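Long-range contact in DUF2520 domain-containing protein (Thermotoga maritima, PDB 2I76), which is of unknown function but binds NADPH and is probably a dehydrogenase related to the 6-phosphogluconate dehydrogenase family: residues 209-223 against 246-258. Numbering follows the deposited sequence.
With NDP (NADPH dihydro-nicotinamide-adenine-dinucleotide phosphate), chain D.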
loop_
_atom_site.group_PDB
_atom_site.type_symbol
_atom_site.label_atom_id
_atom_site.label_comp_id
_atom_site.label_asym_id
_atom_site.label_seq_id
_atom_site.Cartn_x
_atom_site.Cartn_y
_atom_site.Cartn_z
ATOM N N ARG A 209 -10.419 -0.904 8.298
ATOM C CA ARG A 209 -10.415 -2.189 7.629
ATOM C C ARG A 209 -10.072 -1.994 6.162
ATOM O O ARG A 209 -10.586 -1.084 5.516
ATOM C CB ARG A 209 -11.797 -2.836 7.733
ATOM C CG ARG A 209 -12.165 -3.384 9.103
ATOM C CD ARG A 209 -13.676 -3.466 9.237
ATOM N NE ARG A 209 -14.285 -2.136 9.331
ATOM C CZ ARG A 209 -15.499 -1.834 8.874
ATOM N NH1 ARG A 209 -16.236 -2.767 8.283
ATOM N NH2 ARG A 209 -15.977 -0.604 9.008
ATOM N N VAL A 210 -9.207 -2.858 5.642
ATOM C CA VAL A 210 -8.801 -2.813 4.244
ATOM C C VAL A 210 -9.949 -2.367 3.341
ATOM O O VAL A 210 -9.846 -1.344 2.665
ATOM C CB VAL A 210 -8.325 -4.203 3.757
ATOM C CG1 VAL A 210 -8.160 -4.209 2.245
ATOM C CG2 VAL A 210 -7.020 -4.564 4.417
ATOM N N GLU A 211 -11.045 -3.126 3.344
ATOM C CA GLU A 211 -12.185 -2.816 2.490
ATOM C C GLU A 211 -12.849 -1.467 2.688
ATOM O O GLU A 211 -13.664 -1.053 1.865
ATOM C CB GLU A 211 -13.242 -3.913 2.582
ATOM C CG GLU A 211 -13.419 -4.543 3.946
ATOM C CD GLU A 211 -12.304 -5.509 4.306
ATOM O OE1 GLU A 211 -11.905 -6.323 3.439
ATOM O OE2 GLU A 211 -11.838 -5.462 5.467
ATOM N N CYS A 212 -12.512 -0.775 3.769
ATOM C CA CYS A 212 -13.098 0.539 4.024
ATOM C C CYS A 212 -12.194 1.638 3.477
ATOM O O CYS A 212 -12.441 2.823 3.694
ATOM C CB CYS A 212 -13.322 0.755 5.525
ATOM S SG CYS A 212 -14.572 -0.324 6.241
ATOM N N SER A 213 -11.159 1.236 2.748
ATOM C CA SER A 213 -10.215 2.188 2.191
ATOM C C SER A 213 -10.368 2.355 0.691
ATOM O O SER A 213 -9.638 3.136 0.091
ATOM C CB SER A 213 -8.790 1.741 2.482
ATOM O OG SER A 213 -8.485 0.608 1.695
ATOM N N LEU A 214 -11.297 1.625 0.077
ATOM C CA LEU A 214 -11.487 1.746 -1.366
ATOM C C LEU A 214 -12.360 2.968 -1.637
ATOM O O LEU A 214 -13.455 3.078 -1.092
ATOM C CB LEU A 214 -12.144 0.483 -1.934
ATOM C CG LEU A 214 -12.212 0.465 -3.462
ATOM C CD1 LEU A 214 -10.825 0.274 -4.014
ATOM C CD2 LEU A 214 -13.132 -0.630 -3.947
ATOM N N THR A 215 -11.880 3.881 -2.483
ATOM C CA THR A 215 -12.635 5.098 -2.775
ATOM C C THR A 215 -12.959 5.422 -4.232
ATOM O O THR A 215 -13.787 6.290 -4.496
ATOM C CB THR A 215 -11.921 6.359 -2.228
ATOM O OG1 THR A 215 -10.672 6.516 -2.902
ATOM C CG2 THR A 215 -11.695 6.264 -0.734
ATOM N N GLY A 216 -12.331 4.742 -5.176
ATOM C CA GLY A 216 -12.556 5.075 -6.579
ATOM C C GLY A 216 -13.923 5.105 -7.259
ATOM O O GLY A 216 -14.980 5.184 -6.641
ATOM N N PRO A 217 -13.905 5.091 -8.590
ATOM C CA PRO A 217 -15.135 5.104 -9.363
ATOM C C PRO A 217 -15.921 3.786 -9.254
ATOM O O PRO A 217 -17.146 3.805 -9.228
ATOM C CB PRO A 217 -14.643 5.413 -10.776
ATOM C CG PRO A 217 -13.248 4.960 -10.783
ATOM C CD PRO A 217 -12.756 5.402 -9.449
ATOM N N VAL A 218 -15.240 2.646 -9.189
ATOM C CA VAL A 218 -15.973 1.391 -9.052
ATOM C C VAL A 218 -16.821 1.576 -7.793
ATOM O O VAL A 218 -18.029 1.375 -7.817
ATOM C CB VAL A 218 -15.023 0.161 -8.896
ATOM C CG1 VAL A 218 -15.832 -1.117 -8.699
ATOM C CG2 VAL A 218 -14.176 -0.003 -10.137
ATOM N N LYS A 219 -16.172 2.002 -6.712
ATOM C CA LYS A 219 -16.815 2.264 -5.412
ATOM C C LYS A 219 -18.111 3.063 -5.552
ATOM O O LYS A 219 -19.149 2.673 -5.009
ATOM C CB LYS A 219 -15.850 3.037 -4.498
ATOM C CG LYS A 219 -16.422 3.460 -3.156
ATOM C CD LYS A 219 -16.593 2.281 -2.234
ATOM C CE LYS A 219 -16.646 2.737 -0.785
ATOM N NZ LYS A 219 -16.508 1.593 0.182
ATOM N N ARG A 220 -18.029 4.192 -6.261
ATOM C CA ARG A 220 -19.186 5.059 -6.516
ATOM C C ARG A 220 -20.154 4.419 -7.520
ATOM O O ARG A 220 -21.295 4.855 -7.645
ATOM C CB ARG A 220 -18.749 6.406 -7.115
ATOM C CG ARG A 220 -18.043 7.364 -6.191
ATOM C CD ARG A 220 -17.950 8.706 -6.876
ATOM N NE ARG A 220 -17.051 8.675 -8.025
ATOM C CZ ARG A 220 -15.724 8.660 -7.949
ATOM N NH1 ARG A 220 -15.117 8.676 -6.764
ATOM N NH2 ARG A 220 -15.006 8.611 -9.068
ATOM N N GLY A 221 -19.684 3.406 -8.246
ATOM C CA GLY A 221 -20.510 2.764 -9.241
ATOM C C GLY A 221 -20.505 3.589 -10.510
ATOM O O GLY A 221 -21.495 3.623 -11.243
ATOM N N ASP A 222 -19.395 4.276 -10.767
ATOM C CA ASP A 222 -19.278 5.092 -11.966
ATOM C C ASP A 222 -18.785 4.248 -13.103
ATOM O O ASP A 222 -17.839 4.604 -13.799
ATOM C CB ASP A 222 -18.319 6.250 -11.756
ATOM C CG ASP A 222 -18.953 7.384 -11.003
ATOM O OD1 ASP A 222 -20.079 7.770 -11.381
ATOM O OD2 ASP A 222 -18.322 7.889 -10.049
ATOM N N TRP A 223 -19.454 3.120 -13.287
ATOM C CA TRP A 223 -19.116 2.189 -14.335
ATOM C C TRP A 223 -18.723 2.890 -15.617
ATOM O O TRP A 223 -17.787 2.459 -16.293
ATOM C CB TRP A 223 -20.292 1.251 -14.550
ATOM C CG TRP A 223 -20.612 0.553 -13.282
ATOM C CD1 TRP A 223 -21.710 0.745 -12.484
ATOM C CD2 TRP A 223 -19.736 -0.311 -12.559
ATOM N NE1 TRP A 223 -21.563 0.059 -11.297
ATOM C CE2 TRP A 223 -20.361 -0.603 -11.318
ATOM C CE3 TRP A 223 -18.483 -0.876 -12.839
ATOM C CZ2 TRP A 223 -19.763 -1.417 -10.349
ATOM C CZ3 TRP A 223 -17.890 -1.684 -11.886
ATOM C CH2 TRP A 223 -18.533 -1.954 -10.651
ATOM N N ILE A 246 -8.396 -6.718 -11.114
ATOM C CA ILE A 246 -8.514 -5.836 -9.964
ATOM C C ILE A 246 -9.923 -5.240 -9.888
ATOM O O ILE A 246 -10.539 -5.194 -8.819
ATOM C CB ILE A 246 -7.451 -4.705 -10.029
ATOM C CG1 ILE A 246 -6.088 -5.255 -9.609
ATOM C CG2 ILE A 246 -7.844 -3.538 -9.132
ATOM C CD1 ILE A 246 -5.175 -5.568 -10.763
ATOM N N VAL A 247 -10.441 -4.794 -11.025
ATOM C CA VAL A 247 -11.772 -4.216 -11.036
ATOM C C VAL A 247 -12.797 -5.212 -10.491
ATOM O O VAL A 247 -13.673 -4.861 -9.707
ATOM C CB VAL A 247 -12.193 -3.801 -12.452
ATOM C CG1 VAL A 247 -13.578 -3.165 -12.411
ATOM C CG2 VAL A 247 -11.189 -2.823 -13.015
ATOM N N LYS A 248 -12.681 -6.460 -10.920
ATOM C CA LYS A 248 -13.579 -7.503 -10.469
ATOM C C LYS A 248 -13.529 -7.580 -8.930
ATOM O O LYS A 248 -14.555 -7.629 -8.259
ATOM C CB LYS A 248 -13.149 -8.823 -11.109
ATOM C CG LYS A 248 -14.231 -9.891 -11.157
ATOM C CD LYS A 248 -13.767 -11.210 -11.826
ATOM C CE LYS A 248 -13.295 -11.030 -13.272
ATOM N NZ LYS A 248 -12.062 -10.214 -13.324
ATOM N N LEU A 249 -12.319 -7.573 -8.376
ATOM C CA LEU A 249 -12.113 -7.633 -6.927
ATOM C C LEU A 249 -12.599 -6.374 -6.199
ATOM O O LEU A 249 -13.220 -6.453 -5.142
ATOM C CB LEU A 249 -10.629 -7.858 -6.637
ATOM C CG LEU A 249 -10.181 -9.309 -6.809
ATOM C CD1 LEU A 249 -8.682 -9.413 -6.928
ATOM C CD2 LEU A 249 -10.663 -10.107 -5.614
ATOM N N LEU A 250 -12.298 -5.208 -6.758
ATOM C CA LEU A 250 -12.727 -3.958 -6.154
ATOM C C LEU A 250 -14.265 -3.879 -6.107
ATOM O O LEU A 250 -14.841 -3.403 -5.143
ATOM C CB LEU A 250 -12.141 -2.788 -6.946
ATOM C CG LEU A 250 -10.612 -2.819 -7.025
ATOM C CD1 LEU A 250 -10.104 -1.632 -7.836
ATOM C CD2 LEU A 250 -10.035 -2.791 -5.620
ATOM N N ARG A 251 -14.920 -4.353 -7.156
ATOM C CA ARG A 251 -16.373 -4.364 -7.219
ATOM C C ARG A 251 -16.838 -5.348 -6.154
ATOM O O ARG A 251 -17.991 -5.349 -5.749
ATOM C CB ARG A 251 -16.833 -4.840 -8.607
ATOM C CG ARG A 251 -18.331 -5.082 -8.762
ATOM C CD ARG A 251 -18.656 -5.635 -10.151
ATOM N NE ARG A 251 -20.052 -6.066 -10.266
ATOM C CZ ARG A 251 -20.562 -6.750 -11.295
ATOM N NH1 ARG A 251 -19.809 -7.103 -12.332
ATOM N NH2 ARG A 251 -21.842 -7.091 -11.283
ATOM N N GLU A 252 -15.918 -6.186 -5.704
ATOM C CA GLU A 252 -16.222 -7.194 -4.704
ATOM C C GLU A 252 -15.964 -6.606 -3.324
ATOM O O GLU A 252 -16.653 -6.918 -2.364
ATOM C CB GLU A 252 -15.338 -8.416 -4.961
ATOM C CG GLU A 252 -15.758 -9.683 -4.264
ATOM C CD GLU A 252 -14.905 -10.857 -4.691
ATOM O OE1 GLU A 252 -14.986 -11.247 -5.878
ATOM O OE2 GLU A 252 -14.151 -11.380 -3.841
ATOM N N VAL A 253 -14.965 -5.738 -3.234
ATOM C CA VAL A 253 -14.627 -5.085 -1.973
ATOM C C VAL A 253 -15.720 -4.082 -1.634
ATOM O O VAL A 253 -16.012 -3.855 -0.472
ATOM C CB VAL A 253 -13.261 -4.349 -2.079
ATOM C CG1 VAL A 253 -12.984 -3.540 -0.826
ATOM C CG2 VAL A 253 -12.144 -5.374 -2.311
ATOM N N ALA A 254 -16.331 -3.516 -2.674
ATOM C CA ALA A 254 -17.395 -2.524 -2.554
ATOM C C ALA A 254 -18.779 -3.087 -2.228
ATOM O O ALA A 254 -19.610 -2.377 -1.657
ATOM C CB ALA A 254 -17.472 -1.722 -3.829
ATOM N N GLU A 255 -19.034 -4.343 -2.606
ATOM C CA GLU A 255 -20.326 -4.995 -2.340
ATOM C C GLU A 255 -20.332 -5.571 -0.925
ATOM O O GLU A 255 -21.360 -5.600 -0.251
ATOM C CB GLU A 255 -20.595 -6.130 -3.340
ATOM C CG GLU A 255 -20.786 -5.695 -4.787
ATOM C CD GLU A 255 -20.893 -6.881 -5.745
ATOM O OE1 GLU A 255 -19.972 -7.725 -5.751
ATOM O OE2 GLU A 255 -21.891 -6.966 -6.497
ATOM N N SER A 256 -19.178 -6.050 -0.487
ATOM C CA SER A 256 -19.072 -6.600 0.848
ATOM C C SER A 256 -19.631 -5.566 1.810
ATOM O O SER A 256 -20.298 -5.914 2.781
ATOM C CB SER A 256 -17.612 -6.872 1.191
ATOM O OG SER A 256 -16.861 -5.671 1.134
ATOM N N GLU A 257 -19.353 -4.293 1.531
ATOM C CA GLU A 257 -19.822 -3.191 2.369
ATOM C C GLU A 257 -21.329 -2.992 2.228
ATOM O O GLU A 257 -21.993 -2.587 3.185
ATOM C CB GLU A 257 -19.103 -1.891 2.006
ATOM C CG GLU A 257 -17.583 -1.968 2.029
ATOM C CD GLU A 257 -17.035 -2.520 3.333
ATOM O OE1 GLU A 257 -17.156 -3.748 3.560
ATOM O OE2 GLU A 257 -16.483 -1.727 4.134
ATOM N N ARG A 258 -21.867 -3.277 1.040
ATOM C CA ARG A 258 -23.307 -3.154 0.795
ATOM C C ARG A 258 -24.050 -3.884 1.921
ATOM O O ARG A 258 -25.243 -3.656 2.164
ATOM C CB ARG A 258 -23.668 -3.764 -0.563
HETATM P PA NDP D . -19.363 10.420 -2.562
HETATM O O1A NDP D . -18.985 10.224 -1.178
HETATM O O2A NDP D . -20.036 9.357 -3.414
HETATM O O5B NDP D . -20.254 11.800 -2.614
HETATM C C5B NDP D . -21.461 11.902 -1.850
HETATM C C4B NDP D . -21.980 13.282 -2.201
HETATM O O4B NDP D . -22.527 13.040 -3.556
HETATM C C3B NDP D . -23.163 13.747 -1.435
HETATM O O3B NDP D . -23.203 15.198 -1.479
HETATM C C2B NDP D . -24.334 13.213 -2.072
HETATM O O2B NDP D . -25.622 13.733 -1.734
HETATM C C1B NDP D . -23.938 13.330 -3.479
HETATM N N9A NDP D . -24.793 12.394 -4.250
HETATM C C8A NDP D . -24.915 10.984 -4.113
HETATM N N7A NDP D . -25.794 10.509 -4.974
HETATM C C5A NDP D . -26.264 11.580 -5.688
HETATM C C6A NDP D . -27.223 11.756 -6.749
HETATM N N6A NDP D . -27.879 10.704 -7.245
HETATM N N1A NDP D . -27.468 13.005 -7.258
HETATM C C2A NDP D . -26.805 14.093 -6.761
HETATM N N3A NDP D . -25.889 14.029 -5.760
HETATM C C4A NDP D . -25.658 12.737 -5.264
HETATM O O3 NDP D . -18.164 11.001 -3.381
HETATM P PN NDP D . -16.661 10.905 -4.066
HETATM O O1N NDP D . -16.836 9.523 -4.490
HETATM O O2N NDP D . -15.885 11.230 -2.827
HETATM O O5D NDP D . -16.179 11.894 -5.210
HETATM C C5D NDP D . -17.110 12.743 -5.945
HETATM C C4D NDP D . -16.250 13.562 -6.953
HETATM O O4D NDP D . -14.911 13.677 -6.451
HETATM C C3D NDP D . -16.136 12.917 -8.336
HETATM O O3D NDP D . -16.262 13.931 -9.334
HETATM C C2D NDP D . -14.806 12.218 -8.333
HETATM O O2D NDP D . -14.353 12.028 -9.665
HETATM C C1D NDP D . -13.968 13.201 -7.414
HETATM N N1N NDP D . -12.817 12.557 -6.687
HETATM C C2N NDP D . -12.963 11.207 -6.205
HETATM C C3N NDP D . -11.808 10.619 -5.524
HETATM C C7N NDP D . -11.895 9.233 -5.008
HETATM O O7N NDP D . -11.068 8.322 -5.295
HETATM N N7N NDP D . -12.918 8.893 -4.163
HETATM C C4N NDP D . -10.629 11.415 -5.374
HETATM C C5N NDP D . -10.514 12.708 -5.844
HETATM C C6N NDP D . -11.607 13.289 -6.502
HETATM P P2B NDP D . -26.114 14.004 -0.293
HETATM O O1X NDP D . -27.467 14.498 -0.554
HETATM O O2X NDP D . -25.253 15.030 0.370
HETATM O O3X NDP D . -26.122 12.704 0.517
#
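Leu214 packs against Leu250, and Val218 against Val247 and Arg251, on helix 241-258. The two methyls of Leu214 divide their work: CD1 meets Leu250 CD2 at 3.5 Å, whereas CD2 lies by Leu250 O and CB and approaches Val253 CB, the two leucine side chains crossing at about a right angle. Val218 also forks. With CG1 anti to its backbone N (chi1 178°), that methyl sits 3.6 Å from Arg251 CA, and CG2 packs on Val247 CG1. Ala254 CB fits beside Lys219, 4.3 Å from Lys219 CA. Beyond the short helix, at the start of helix 223-237, Trp223 CH2 touches the aliphatic chain of Arg251, 3.7 Å from CG, with ring and guanidinium planes 67° apart; this is hydrocarbon packing.

Polar groups gather around Glu257, whose chain bends at chi2 (-52°) beside the 3-10 turn 210-212. Its OE2 lies 3.2 Å from Cys212 SG, and that sulfur covers one face of the Arg209 guanidinium. Arg209 NH1 is 4.3 Å from Glu257 OE2, which stands well out of the guanidinium plane, so any attraction is probably one of charge only, beyond salt-bridge distance. Glu211 packs its CB on Val253 CG1 and then turns its carboxylate to a salt bridge with Lys179 of the second subunit.

The helix 217-220 closes in a Schellman motif at Gly221. Facing away from helix 241-258, Arg220 forms salt bridges with Asp222 (NE to OD2, 2.5 Å) and, through NH2, with Asp68 of the second subunit, one guanidinium face lying on NADPH C2D. Thr215 O accepts a hydrogen bond from the carboxamide N7N of NADPH (2.8 Å). Thr10 and Asp68 of the second subunit bind the same NADPH, so the arrangement is a helical-domain wall of a cofactor site shared between subunits.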